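Local coordinates for protein WZI (Escherichia coli, PDB 2YNK) that forms an outer-membrane beta-barrel that binds carbohydrate as a lectin and underpins the assembly of the group 1 capsule, at residues 55-60 against 379-384. Residues are numbered along the deposited sequence; the frame is centred on the assembly and turned at random.
Sequences LARINQ and EDNQRW
Bends at chi2 (137°) and chi3 (59°) fold the Arg57 side chain as it leaves its helix, so that CD and the guanidinium settle against Asn381, whose first side-chain bond points toward the helix and whose CG, anti to the backbone N (chi1 -165°), places OD1 beside CD and NE of Arg57. CD of Arg57 lies 3.7 Å from OD1 of Asn381, and this oxygen sits over one face of the Arg57 guanidinium, whose plane is nearly parallel to the amide. No hydrogen bond crosses between the segments; CD meets OD1 at van der Waals distance, while the oxygen over the guanidinium face may also be favoured electrostatically. OD1 is instead gripped from within its own segment by Arg383, which reaches it side-on through NE at 3.0 Å and NH2 at 3.2 Å. Both nitrogens keep the oxygen in the guanidinium plane while arriving from opposite faces of the amide plane, a double hold that should fix the rotation of both groups.

The two arginines come from opposite directions, with NE of Arg57 3.7 Å from NH2 of Arg383 and their planes steeply inclined. Asp13 of helix 8-19 makes salt bridges to both of these nitrogens and probably offsets the closeness of like charges; NH1 of Arg383 adds a hydrogen bond to the backbone O of Asp9. The buried arginines are thus tied to the same helix, while Ile377 of strand 368-377 packs against both side chains.

Asn381 belongs to the turn between strands 368-377 and 383-393, adjacent antiparallel staves of the barrel. The contact therefore joins the N-terminal helices to a barrel hairpin through an arginine pair sharing one aspartate, at a strand-to-strand turn of an antiparallel outer-membrane beta-barrel.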
loop_
_atom_site.group_PDB
_atom_site.type_symbol
_atom_site.label_atom_id
_atom_site.label_comp_id
_atom_site.label_asym_id
_atom_site.label_seq_id
_atom_site.Cartn_x
_atom_site.Cartn_y
_atom_site.Cartn_z
ATOM N N LEU A 55 -18.039 9.885 7.264
ATOM C CA LEU A 55 -17.777 9.474 8.654
ATOM C C LEU A 55 -18.442 8.155 9.051
ATOM O O LEU A 55 -17.802 7.278 9.632
ATOM C CB LEU A 55 -18.244 10.557 9.646
ATOM C CG LEU A 55 -17.242 11.655 10.016
ATOM C CD1 LEU A 55 -17.797 12.506 11.148
ATOM C CD2 LEU A 55 -15.887 11.072 10.399
ATOM N N ALA A 56 -19.728 8.023 8.754
ATOM C CA ALA A 56 -20.487 6.851 9.189
ATOM C C ALA A 56 -19.951 5.590 8.523
ATOM O O ALA A 56 -20.065 4.487 9.064
ATOM C CB ALA A 56 -21.971 7.032 8.883
ATOM N N ARG A 57 -19.354 5.778 7.348
ATOM C CA ARG A 57 -18.808 4.684 6.540
ATOM C C ARG A 57 -17.578 4.058 7.185
ATOM O O ARG A 57 -17.384 2.852 7.087
ATOM C CB ARG A 57 -18.490 5.186 5.122
ATOM C CG ARG A 57 -19.153 4.383 4.010
ATOM C CD ARG A 57 -19.726 5.274 2.918
ATOM N NE ARG A 57 -18.709 6.119 2.292
ATOM C CZ ARG A 57 -18.964 7.085 1.405
ATOM N NH1 ARG A 57 -20.210 7.349 1.013
ATOM N NH2 ARG A 57 -17.957 7.793 0.895
ATOM N N ILE A 58 -16.762 4.857 7.869
ATOM C CA ILE A 58 -15.525 4.337 8.480
ATOM C C ILE A 58 -15.733 3.099 9.358
ATOM O O ILE A 58 -15.121 2.064 9.119
ATOM C CB ILE A 58 -14.775 5.405 9.296
ATOM C CG1 ILE A 58 -14.421 6.626 8.425
ATOM C CG2 ILE A 58 -13.522 4.813 9.934
ATOM C CD1 ILE A 58 -13.832 6.331 7.065
ATOM N N ASN A 59 -16.586 3.193 10.369
ATOM C CA ASN A 59 -16.848 2.037 11.242
ATOM C C ASN A 59 -17.604 0.909 10.532
ATOM O O ASN A 59 -17.399 -0.271 10.828
ATOM C CB ASN A 59 -17.601 2.469 12.514
ATOM C CG ASN A 59 -16.671 3.021 13.582
ATOM O OD1 ASN A 59 -15.494 2.644 13.656
ATOM N ND2 ASN A 59 -17.196 3.907 14.425
ATOM N N GLN A 60 -18.478 1.274 9.599
ATOM C CA GLN A 60 -19.180 0.284 8.810
ATOM C C GLN A 60 -18.165 -0.588 8.062
ATOM O O GLN A 60 -18.311 -1.817 8.006
ATOM C CB GLN A 60 -20.133 0.948 7.819
ATOM C CG GLN A 60 -21.010 -0.058 7.084
ATOM C CD GLN A 60 -21.842 0.544 5.965
ATOM O OE1 GLN A 60 -21.766 1.739 5.678
ATOM N NE2 GLN A 60 -22.644 -0.300 5.317
ATOM N N GLU A 379 -23.882 8.665 -1.616
ATOM C CA GLU A 379 -24.466 8.481 -0.280
ATOM C C GLU A 379 -24.780 7.001 -0.065
ATOM O O GLU A 379 -24.474 6.421 0.967
ATOM C CB GLU A 379 -25.746 9.325 -0.203
ATOM C CG GLU A 379 -26.568 9.184 1.062
ATOM C CD GLU A 379 -27.628 10.264 1.169
ATOM O OE1 GLU A 379 -27.997 10.846 0.116
ATOM O OE2 GLU A 379 -28.085 10.536 2.305
ATOM N N ASP A 380 -25.403 6.426 -1.084
ATOM C CA ASP A 380 -25.581 4.984 -1.294
ATOM C C ASP A 380 -24.324 4.102 -1.091
ATOM O O ASP A 380 -24.441 2.906 -0.838
ATOM C CB ASP A 380 -26.068 4.817 -2.745
ATOM C CG ASP A 380 -26.711 3.488 -3.007
ATOM O OD1 ASP A 380 -26.909 2.716 -2.051
ATOM O OD2 ASP A 380 -27.031 3.218 -4.186
ATOM N N ASN A 381 -23.137 4.695 -1.222
ATOM C CA ASN A 381 -21.862 3.980 -1.240
ATOM C C ASN A 381 -21.628 3.168 -2.515
ATOM O O ASN A 381 -20.963 2.145 -2.480
ATOM C CB ASN A 381 -21.697 3.078 -0.020
ATOM C CG ASN A 381 -20.260 2.617 0.181
ATOM O OD1 ASN A 381 -19.306 3.291 -0.213
ATOM N ND2 ASN A 381 -20.105 1.469 0.810
ATOM N N GLN A 382 -22.191 3.615 -3.633
ATOM C CA GLN A 382 -21.737 3.171 -4.936
ATOM C C GLN A 382 -20.513 4.012 -5.253
ATOM O O GLN A 382 -20.472 5.181 -4.889
ATOM C CB GLN A 382 -22.805 3.395 -5.996
ATOM C CG GLN A 382 -23.985 2.458 -5.889
ATOM C CD GLN A 382 -24.992 2.692 -6.995
ATOM O OE1 GLN A 382 -24.662 2.595 -8.179
ATOM N NE2 GLN A 382 -26.227 3.016 -6.618
ATOM N N ARG A 383 -19.514 3.435 -5.916
ATOM C CA ARG A 383 -18.307 4.190 -6.235
ATOM C C ARG A 383 -17.915 4.016 -7.693
ATOM O O ARG A 383 -17.555 2.918 -8.110
ATOM C CB ARG A 383 -17.149 3.765 -5.341
ATOM C CG ARG A 383 -17.538 3.431 -3.917
ATOM C CD ARG A 383 -16.315 3.329 -3.027
ATOM N NE ARG A 383 -16.672 3.410 -1.618
ATOM C CZ ARG A 383 -15.837 3.730 -0.633
ATOM N NH1 ARG A 383 -14.556 4.006 -0.861
ATOM N NH2 ARG A 383 -16.304 3.791 0.610
ATOM N N TRP A 384 -17.989 5.103 -8.457
ATOM C CA TRP A 384 -17.580 5.109 -9.850
ATOM C C TRP A 384 -16.207 5.664 -9.958
ATOM O O TRP A 384 -15.898 6.656 -9.316
ATOM C CB TRP A 384 -18.506 5.981 -10.653
ATOM C CG TRP A 384 -19.929 5.594 -10.445
ATOM C CD1 TRP A 384 -20.796 6.048 -9.461
ATOM C CD2 TRP A 384 -20.701 4.631 -11.225
ATOM N NE1 TRP A 384 -22.021 5.450 -9.578
ATOM C CE2 TRP A 384 -22.033 4.590 -10.618
ATOM C CE3 TRP A 384 -20.433 3.824 -12.318
ATOM C CZ2 TRP A 384 -23.035 3.771 -11.107
ATOM C CZ3 TRP A 384 -21.452 3.001 -12.801
ATOM C CH2 TRP A 384 -22.721 2.977 -12.206
#